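Ribosome-associated protein Y (PSrp-1) (Clostridium acetobutylicum, PDB 3KA5) is probably required to pair active 70S ribosomes into translationally silent 100S dimers in stationary phase, this chain being its C-terminal domain. Local coordinates at residues 19-32 against 42-54. Residues are numbered along the deposited sequence; the frame is centred on the assembly and turned at random.
Sequences VLEMELLGHNFFVF and VVYKRKDGNYGLI
With CG1 of Val-19 anti to the backbone N (chi1 171°), that methyl meets the ring of Tyr-51, whose own CG stands anti to its carbonyl carbon. CG1 lies 3.5 Å from the ring centroid of Tyr-51 and 4° off the normal, a CH-pi contact centred on one face. The selenomethionine Met-22 stays extended through its second torsion and bends only at the third, which carries CE to 3.6 Å from Tyr-51 CD1 while its SE lies over the backbone of Val-43 and Tyr-44. The Glu-23 and Tyr-51 side chains run toward each other from opposite directions: OE2 of Glu-23 sits at the ring edge, 3.6 Å from Tyr-51 CE1, with carboxylate and ring planes 56° apart. Across Glu-23 runs the extended Lys-45, but OE1 of Glu-23 and NZ of Lys-45 remain 3.9 Å apart, a long salt bridge at the contact's margin.

Strand pairing fixes the register beneath the helix. Phe-30 and Val-43 form an antiparallel hydrogen-bonded pair, N of Phe-30 to O of Val-43 at 2.8 Å with the reciprocal bond at 3.0 Å from N of Val-43 to O of Phe-30; Lys-45 N to Asn-28 O continues the ladder. On the helix-facing side Val-43 divides its branches: CG2 packs on Phe-30 CB, whereas CG1 reaches Phe-32 CE2 at 3.7 Å and Val-19 CG2. Leu-53 CD1 borders the Phe-32 ring at its edge.

Helix 15-25, ended by a Schellman motif at Gly-26, covers one face of the three-stranded antiparallel sheet through Val-19, Met-22 and Ala-18, the last touching Phe-30, Phe-32 and Val-43. On the other face Phe-29 stacks with Phe-29 of the second subunit, and strand 51-55 pairs in parallel with a strand of that subunit, extending the sheet across the dimer.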
ATOM      1  N   VAL B  19       3.131  11.948  -2.080  1.00 10.26           N
ATOM      2  CA  VAL B  19       2.776  11.996  -3.497  1.00 12.85           C
ATOM      3  C   VAL B  19       3.959  12.496  -4.314  1.00 11.01           C
ATOM      4  O   VAL B  19       4.247  11.981  -5.396  1.00 11.67           O
ATOM      5  CB  VAL B  19       1.564  12.923  -3.754  1.00 12.02           C
ATOM      6  CG1 VAL B  19       1.365  13.121  -5.246  1.00 13.54           C
ATOM      7  CG2 VAL B  19       0.320  12.319  -3.141  1.00 15.57           C
ATOM      8  N   LEU B  20       4.647  13.505  -3.792  1.00 10.57           N
ATOM      9  CA  LEU B  20       5.812  14.064  -4.473  1.00  8.81           C
ATOM     10  C   LEU B  20       6.903  13.000  -4.597  1.00 11.37           C
ATOM     11  O   LEU B  20       7.478  12.807  -5.668  1.00 10.61           O
ATOM     12  CB  LEU B  20       6.328  15.275  -3.687  1.00  9.70           C
ATOM     13  CG  LEU B  20       7.580  16.018  -4.160  1.00 14.78           C
ATOM     14  CD1 LEU B  20       7.449  16.421  -5.622  1.00 14.54           C
ATOM     15  CD2 LEU B  20       7.777  17.250  -3.270  1.00 20.87           C
ATOM     16  N   GLU B  21       7.177  12.312  -3.491  1.00 11.82           N
ATOM     17  CA  GLU B  21       8.186  11.253  -3.465  1.00 10.63           C
ATOM     18  C   GLU B  21       7.844  10.142  -4.442  1.00 13.09           C
ATOM     19  O   GLU B  21       8.716   9.625  -5.151  1.00 13.57           O
ATOM     20  CB  GLU B  21       8.294  10.655  -2.061  1.00 11.04           C
ATOM     21  CG  GLU B  21       9.088  11.489  -1.088  1.00 12.55           C
ATOM     22  CD  GLU B  21      10.529  11.639  -1.517  1.00 16.57           C
ATOM     23  OE1 GLU B  21      11.166  10.612  -1.825  1.00 23.75           O
ATOM     24  OE2 GLU B  21      11.026  12.776  -1.543  1.00 26.26           O
HETATM   25  N   MSE B  22       6.574   9.757  -4.472  1.00 13.36           N
HETATM   26  CA  MSE B  22       6.164   8.697  -5.378  1.00 14.01           C
HETATM   27  C   MSE B  22       6.493   9.084  -6.807  1.00 11.17           C
HETATM   28  O   MSE B  22       7.000   8.270  -7.576  1.00 14.42           O
HETATM   29  CB  MSE B  22       4.665   8.411  -5.247  1.00 11.65           C
HETATM   30  CG  MSE B  22       4.161   7.378  -6.238  1.00 13.16           C
HETATM   31 SE   MSE B  22       2.259   7.086  -5.990  1.00 25.46          SE
HETATM   32  CE  MSE B  22       1.648   8.887  -6.230  1.00 15.87           C
ATOM     33  N   GLU B  23       6.223  10.335  -7.166  1.00 10.56           N
ATOM     34  CA  GLU B  23       6.504  10.796  -8.518  0.50  3.59           C
ATOM     35  C   GLU B  23       7.997  10.937  -8.818  1.00 10.83           C
ATOM     36  O   GLU B  23       8.458  10.541  -9.891  1.00 13.63           O
ATOM     37  CB  GLU B  23       5.795  12.125  -8.770  0.50 14.22           C
ATOM     38  CG  GLU B  23       4.286  11.999  -8.797  0.50 18.34           C
ATOM     39  CD  GLU B  23       3.812  11.058  -9.888  0.50 25.65           C
ATOM     40  OE1 GLU B  23       4.213  11.257 -11.053  0.50 31.43           O
ATOM     41  OE2 GLU B  23       3.042  10.124  -9.583  0.50 26.76           O
ATOM     42  N   LEU B  24       8.749  11.502  -7.877  1.00 10.28           N
ATOM     43  CA  LEU B  24      10.187  11.693  -8.059  1.00 12.73           C
ATOM     44  C   LEU B  24      10.901  10.359  -8.212  1.00 10.36           C
ATOM     45  O   LEU B  24      11.874  10.250  -8.960  1.00 12.20           O
ATOM     46  CB  LEU B  24      10.782  12.445  -6.860  1.00 11.27           C
ATOM     47  CG  LEU B  24      10.376  13.911  -6.679  1.00 16.89           C
ATOM     48  CD1 LEU B  24      10.860  14.421  -5.326  1.00 19.65           C
ATOM     49  CD2 LEU B  24      10.959  14.744  -7.801  1.00 23.06           C
ATOM     50  N   LEU B  25      10.408   9.348  -7.505  1.00  8.97           N
ATOM     51  CA  LEU B  25      11.005   8.015  -7.542  1.00 10.57           C
ATOM     52  C   LEU B  25      10.483   7.143  -8.684  1.00 18.01           C
ATOM     53  O   LEU B  25      11.046   6.082  -8.971  1.00 15.21           O
ATOM     54  CB  LEU B  25      10.781   7.325  -6.204  1.00 12.76           C
ATOM     55  CG  LEU B  25      11.469   8.025  -5.028  1.00 12.53           C
ATOM     56  CD1 LEU B  25      10.953   7.450  -3.715  1.00 18.19           C
ATOM     57  CD2 LEU B  25      12.988   7.867  -5.145  1.00 18.18           C
ATOM     58  N   GLY B  26       9.405   7.589  -9.323  1.00 12.37           N
ATOM     59  CA  GLY B  26       8.851   6.864 -10.454  1.00 12.67           C
ATOM     60  C   GLY B  26       7.943   5.677 -10.196  1.00 17.26           C
ATOM     61  O   GLY B  26       7.826   4.788 -11.050  1.00 14.38           O
ATOM     62  N   HIS B  27       7.281   5.655  -9.045  1.00  9.22           N
ATOM     63  CA  HIS B  27       6.395   4.544  -8.713  1.00 11.13           C
ATOM     64  C   HIS B  27       4.918   4.841  -8.931  1.00 11.20           C
ATOM     65  O   HIS B  27       4.531   5.999  -9.083  1.00 15.42           O
ATOM     66  CB  HIS B  27       6.643   4.109  -7.270  1.00 15.46           C
ATOM     67  CG  HIS B  27       7.953   3.420  -7.084  1.00 17.24           C
ATOM     68  ND1 HIS B  27       8.056   2.068  -6.802  1.00 17.86           N
ATOM     69  CD2 HIS B  27       9.225   3.871  -7.193  1.00 15.70           C
ATOM     70  CE1 HIS B  27       9.327   1.727  -6.752  1.00 22.23           C
ATOM     71  NE2 HIS B  27      10.061   2.803  -6.986  1.00 15.84           N
ATOM     72  N   ASN B  28       4.114   3.774  -8.956  1.00 13.43           N
ATOM     73  CA  ASN B  28       2.664   3.852  -9.167  1.00 17.01           C
ATOM     74  C   ASN B  28       1.893   3.859  -7.850  1.00 15.30           C
ATOM     75  O   ASN B  28       0.709   4.182  -7.813  1.00 15.15           O
ATOM     76  CB  ASN B  28       2.198   2.677 -10.037  1.00 20.50           C
ATOM     77  CG  ASN B  28       2.684   2.783 -11.475  1.00 36.42           C
ATOM     78  OD1 ASN B  28       2.619   1.818 -12.238  1.00 42.49           O
ATOM     79  ND2 ASN B  28       3.163   3.962 -11.854  1.00 38.28           N
ATOM     80  N   PHE B  29       2.559   3.466  -6.772  1.00 12.78           N
ATOM     81  CA  PHE B  29       1.955   3.499  -5.450  1.00  9.44           C
ATOM     82  C   PHE B  29       3.120   3.680  -4.490  1.00 10.52           C
ATOM     83  O   PHE B  29       4.257   3.385  -4.846  1.00 12.56           O
ATOM     84  CB  PHE B  29       1.152   2.223  -5.165  1.00 11.50           C
ATOM     85  CG  PHE B  29       1.985   1.006  -4.929  1.00 13.20           C
ATOM     86  CD1 PHE B  29       2.490   0.728  -3.663  1.00 14.06           C
ATOM     87  CD2 PHE B  29       2.238   0.120  -5.963  1.00 15.14           C
ATOM     88  CE1 PHE B  29       3.238  -0.431  -3.432  1.00 15.94           C
ATOM     89  CE2 PHE B  29       2.984  -1.041  -5.742  1.00 15.26           C
ATOM     90  CZ  PHE B  29       3.482  -1.313  -4.475  1.00 14.30           C
ATOM     91  N   PHE B  30       2.852   4.179  -3.292  1.00  9.78           N
ATOM     92  CA  PHE B  30       3.933   4.449  -2.344  1.00  8.41           C
ATOM     93  C   PHE B  30       3.421   4.260  -0.920  1.00 11.95           C
ATOM     94  O   PHE B  30       2.435   4.882  -0.516  1.00  9.86           O
ATOM     95  CB  PHE B  30       4.413   5.895  -2.580  1.00  5.77           C
ATOM     96  CG  PHE B  30       5.666   6.274  -1.834  1.00  9.35           C
ATOM     97  CD1 PHE B  30       6.917   5.847  -2.274  1.00 14.68           C
ATOM     98  CD2 PHE B  30       5.598   7.109  -0.728  1.00 11.79           C
ATOM     99  CE1 PHE B  30       8.079   6.266  -1.625  1.00 16.12           C
ATOM    100  CE2 PHE B  30       6.749   7.528  -0.076  1.00 13.50           C
ATOM    101  CZ  PHE B  30       7.989   7.107  -0.523  1.00 11.55           C
ATOM    102  N   VAL B  31       4.080   3.380  -0.168  1.00  8.85           N
ATOM    103  CA  VAL B  31       3.698   3.093   1.211  1.00  7.19           C
ATOM    104  C   VAL B  31       4.494   4.001   2.136  1.00 12.26           C
ATOM    105  O   VAL B  31       5.707   4.136   1.982  1.00 10.19           O
ATOM    106  CB  VAL B  31       4.014   1.620   1.576  1.00  9.39           C
ATOM    107  CG1 VAL B  31       3.526   1.312   2.982  1.00 11.98           C
ATOM    108  CG2 VAL B  31       3.371   0.686   0.558  1.00  9.68           C
ATOM    109  N   PHE B  32       3.826   4.623   3.098  1.00  9.57           N
ATOM    110  CA  PHE B  32       4.528   5.513   4.013  1.00 13.83           C
ATOM    111  C   PHE B  32       3.844   5.633   5.365  1.00 14.81           C
ATOM    112  O   PHE B  32       2.667   5.304   5.519  1.00 17.27           O
ATOM    113  CB  PHE B  32       4.662   6.907   3.388  1.00 12.15           C
ATOM    114  CG  PHE B  32       3.363   7.676   3.317  1.00 13.45           C
ATOM    115  CD1 PHE B  32       3.149   8.775   4.134  1.00 12.28           C
ATOM    116  CD2 PHE B  32       2.360   7.299   2.424  1.00 10.22           C
ATOM    117  CE1 PHE B  32       1.951   9.493   4.075  1.00 17.95           C
ATOM    118  CE2 PHE B  32       1.158   8.010   2.356  1.00 13.95           C
ATOM    119  CZ  PHE B  32       0.955   9.110   3.182  1.00 11.15           C
ATOM    120  N   VAL B  42      -1.116   4.511   2.096  1.00  9.00           N
ATOM    121  CA  VAL B  42      -0.610   4.213   0.766  1.00  9.67           C
ATOM    122  C   VAL B  42      -1.196   5.205  -0.232  1.00 14.31           C
ATOM    123  O   VAL B  42      -2.415   5.357  -0.317  1.00 13.86           O
ATOM    124  CB  VAL B  42      -1.003   2.784   0.323  1.00  6.31           C
ATOM    125  CG1 VAL B  42      -0.402   2.475  -1.045  1.00 12.54           C
ATOM    126  CG2 VAL B  42      -0.518   1.764   1.359  1.00  7.68           C
ATOM    127  N   VAL B  43      -0.335   5.908  -0.962  1.00 10.89           N
ATOM    128  CA  VAL B  43      -0.818   6.834  -1.973  1.00 12.17           C
ATOM    129  C   VAL B  43      -0.598   6.142  -3.304  1.00 11.41           C
ATOM    130  O   VAL B  43       0.283   5.289  -3.432  1.00 11.78           O
ATOM    131  CB  VAL B  43      -0.075   8.205  -1.962  1.00 17.23           C
ATOM    132  CG1 VAL B  43      -0.539   9.037  -0.783  1.00 15.26           C
ATOM    133  CG2 VAL B  43       1.426   8.003  -1.894  1.00 10.28           C
ATOM    134  N   TYR B  44      -1.413   6.487  -4.290  1.00  9.66           N
ATOM    135  CA  TYR B  44      -1.294   5.878  -5.604  1.00 11.94           C
ATOM    136  C   TYR B  44      -1.869   6.812  -6.654  1.00 12.02           C
ATOM    137  O   TYR B  44      -2.599   7.748  -6.333  1.00 13.50           O
ATOM    138  CB  TYR B  44      -2.026   4.527  -5.621  1.00 13.86           C
ATOM    139  CG  TYR B  44      -3.522   4.637  -5.412  1.00 14.87           C
ATOM    140  CD1 TYR B  44      -4.394   4.702  -6.497  1.00 27.72           C
ATOM    141  CD2 TYR B  44      -4.060   4.711  -4.130  1.00 12.14           C
ATOM    142  CE1 TYR B  44      -5.772   4.838  -6.311  1.00 21.28           C
ATOM    143  CE2 TYR B  44      -5.440   4.852  -3.933  1.00 16.42           C
ATOM    144  CZ  TYR B  44      -6.284   4.915  -5.026  1.00 28.70           C
ATOM    145  OH  TYR B  44      -7.645   5.059  -4.837  1.00 26.57           O
ATOM    146  N   LYS B  45      -1.519   6.565  -7.909  1.00 16.21           N
ATOM    147  CA  LYS B  45      -2.009   7.387  -9.002  1.00 17.68           C
ATOM    148  C   LYS B  45      -3.174   6.658  -9.654  1.00 19.65           C
ATOM    149  O   LYS B  45      -3.063   5.484  -9.996  1.00 24.03           O
ATOM    150  CB  LYS B  45      -0.895   7.624 -10.024  1.00 27.68           C
ATOM    151  CG  LYS B  45      -1.220   8.698 -11.046  1.00 27.49           C
ATOM    152  CD  LYS B  45       0.030   9.178 -11.763  1.00 37.35           C
ATOM    153  CE  LYS B  45      -0.265  10.426 -12.569  1.00 40.80           C
ATOM    154  NZ  LYS B  45       0.967  10.991 -13.185  1.00 42.65           N
ATOM    155  N   ARG B  46      -4.297   7.350  -9.804  1.00 27.53           N
ATOM    156  CA  ARG B  46      -5.478   6.754 -10.415  1.00 38.92           C
ATOM    157  C   ARG B  46      -5.772   7.346 -11.790  1.00 42.90           C
ATOM    158  O   ARG B  46      -5.627   8.552 -11.997  1.00 42.24           O
ATOM    159  CB  ARG B  46      -6.691   6.929  -9.492  1.00 38.02           C
ATOM    160  CG  ARG B  46      -6.658   8.192  -8.645  1.00 34.03           C
ATOM    161  CD  ARG B  46      -7.853   8.279  -7.695  1.00 38.56           C
ATOM    162  NE  ARG B  46      -9.028   8.881  -8.322  1.00 41.27           N
ATOM    163  CZ  ARG B  46     -10.210   9.023  -7.725  1.00 42.27           C
ATOM    164  NH1 ARG B  46     -10.387   8.604  -6.479  1.00 29.93           N
ATOM    165  NH2 ARG B  46     -11.214   9.590  -8.374  1.00 39.01           N
ATOM    166  N   LYS B  47      -6.171   6.489 -12.728  1.00 50.57           N
ATOM    167  CA  LYS B  47      -6.505   6.926 -14.081  1.00 49.09           C
ATOM    168  C   LYS B  47      -7.690   7.876 -14.010  1.00 51.24           C
ATOM    169  O   LYS B  47      -8.834   7.490 -14.256  1.00 59.56           O
ATOM    170  CB  LYS B  47      -6.854   5.724 -14.963  1.00 52.22           C
ATOM    171  CG  LYS B  47      -5.661   5.087 -15.661  1.00 53.20           C
ATOM    172  CD  LYS B  47      -5.064   6.036 -16.694  1.00 56.21           C
ATOM    173  CE  LYS B  47      -3.970   5.367 -17.517  1.00 56.86           C
ATOM    174  NZ  LYS B  47      -2.804   4.958 -16.684  1.00 56.09           N
ATOM    175  N   ASP B  48      -7.397   9.126 -13.669  1.00 48.62           N
ATOM    176  CA  ASP B  48      -8.406  10.164 -13.530  1.00 48.93           C
ATOM    177  C   ASP B  48      -7.674  11.487 -13.352  1.00 51.63           C
ATOM    178  O   ASP B  48      -8.276  12.563 -13.387  1.00 52.31           O
ATOM    179  CB  ASP B  48      -9.280   9.870 -12.305  1.00 49.15           C
ATOM    180  CG  ASP B  48     -10.197  11.022 -11.948  1.00 51.74           C
ATOM    181  OD1 ASP B  48     -10.940  11.491 -12.834  1.00 58.83           O
ATOM    182  OD2 ASP B  48     -10.180  11.452 -10.774  1.00 52.72           O
ATOM    183  N   GLY B  49      -6.362  11.392 -13.164  1.00 50.05           N
ATOM    184  CA  GLY B  49      -5.549  12.579 -12.982  1.00 48.57           C
ATOM    185  C   GLY B  49      -5.234  12.838 -11.523  1.00 46.84           C
ATOM    186  O   GLY B  49      -4.159  13.335 -11.187  1.00 50.59           O
ATOM    187  N   ASN B  50      -6.176  12.504 -10.648  1.00 42.74           N
ATOM    188  CA  ASN B  50      -5.983  12.712  -9.222  1.00 28.11           C
ATOM    189  C   ASN B  50      -5.147  11.603  -8.594  1.00 17.71           C
ATOM    190  O   ASN B  50      -4.740  10.648  -9.253  1.00 23.68           O
ATOM    191  CB  ASN B  50      -7.332  12.797  -8.502  1.00 35.27           C
ATOM    192  CG  ASN B  50      -8.120  14.042  -8.871  1.00 38.75           C
ATOM    193  OD1 ASN B  50      -7.654  15.168  -8.687  1.00 36.14           O
ATOM    194  ND2 ASN B  50      -9.326  13.844  -9.389  1.00 40.54           N
ATOM    195  N   TYR B  51      -4.897  11.752  -7.304  1.00 19.36           N
ATOM    196  CA  TYR B  51      -4.126  10.779  -6.548  1.00 19.08           C
ATOM    197  C   TYR B  51      -5.043  10.235  -5.472  1.00 20.21           C
ATOM    198  O   TYR B  51      -5.960  10.925  -5.030  1.00 19.32           O
ATOM    199  CB  TYR B  51      -2.919  11.460  -5.897  1.00 17.05           C
ATOM    200  CG  TYR B  51      -1.869  11.923  -6.881  1.00 15.04           C
ATOM    201  CD1 TYR B  51      -0.995  11.015  -7.473  1.00 16.99           C
ATOM    202  CD2 TYR B  51      -1.767  13.266  -7.242  1.00 18.87           C
ATOM    203  CE1 TYR B  51      -0.041  11.434  -8.401  1.00 18.02           C
ATOM    204  CE2 TYR B  51      -0.818  13.693  -8.169  1.00 19.43           C
ATOM    205  CZ  TYR B  51       0.039  12.771  -8.743  1.00 14.78           C
ATOM    206  OH  TYR B  51       0.977  13.181  -9.665  1.00 19.74           O
ATOM    207  N   GLY B  52      -4.798   8.997  -5.060  1.00 12.53           N
ATOM    208  CA  GLY B  52      -5.605   8.406  -4.017  1.00 15.41           C
ATOM    209  C   GLY B  52      -4.755   8.145  -2.791  1.00 17.60           C
ATOM    210  O   GLY B  52      -3.544   7.939  -2.890  1.00 15.81           O
ATOM    211  N   LEU B  53      -5.401   8.166  -1.632  1.00 12.73           N
ATOM    212  CA  LEU B  53      -4.747   7.921  -0.360  1.00 13.29           C
ATOM    213  C   LEU B  53      -5.561   6.854   0.358  1.00 13.89           C
ATOM    214  O   LEU B  53      -6.742   7.049   0.618  1.00 19.20           O
ATOM    215  CB  LEU B  53      -4.731   9.196   0.482  1.00 15.21           C
ATOM    216  CG  LEU B  53      -4.170   9.061   1.899  1.00 21.76           C
ATOM    217  CD1 LEU B  53      -2.671   8.856   1.845  1.00 31.37           C
ATOM    218  CD2 LEU B  53      -4.495  10.312   2.689  1.00 31.74           C
ATOM    219  N   ILE B  54      -4.935   5.725   0.657  1.00 12.82           N
ATOM    220  CA  ILE B  54      -5.612   4.635   1.351  1.00 15.43           C
ATOM    221  C   ILE B  54      -5.233   4.695   2.827  1.00 16.74           C
ATOM    222  O   ILE B  54      -4.044   4.733   3.176  1.00 12.26           O
ATOM    223  CB  ILE B  54      -5.201   3.266   0.759  1.00 11.94           C
ATOM    224  CG1 ILE B  54      -5.482   3.259  -0.749  1.00 13.18           C
ATOM    225  CG2 ILE B  54      -5.961   2.140   1.454  1.00 17.96           C
ATOM    226  CD1 ILE B  54      -4.943   2.046  -1.481  1.00 16.66           C
TER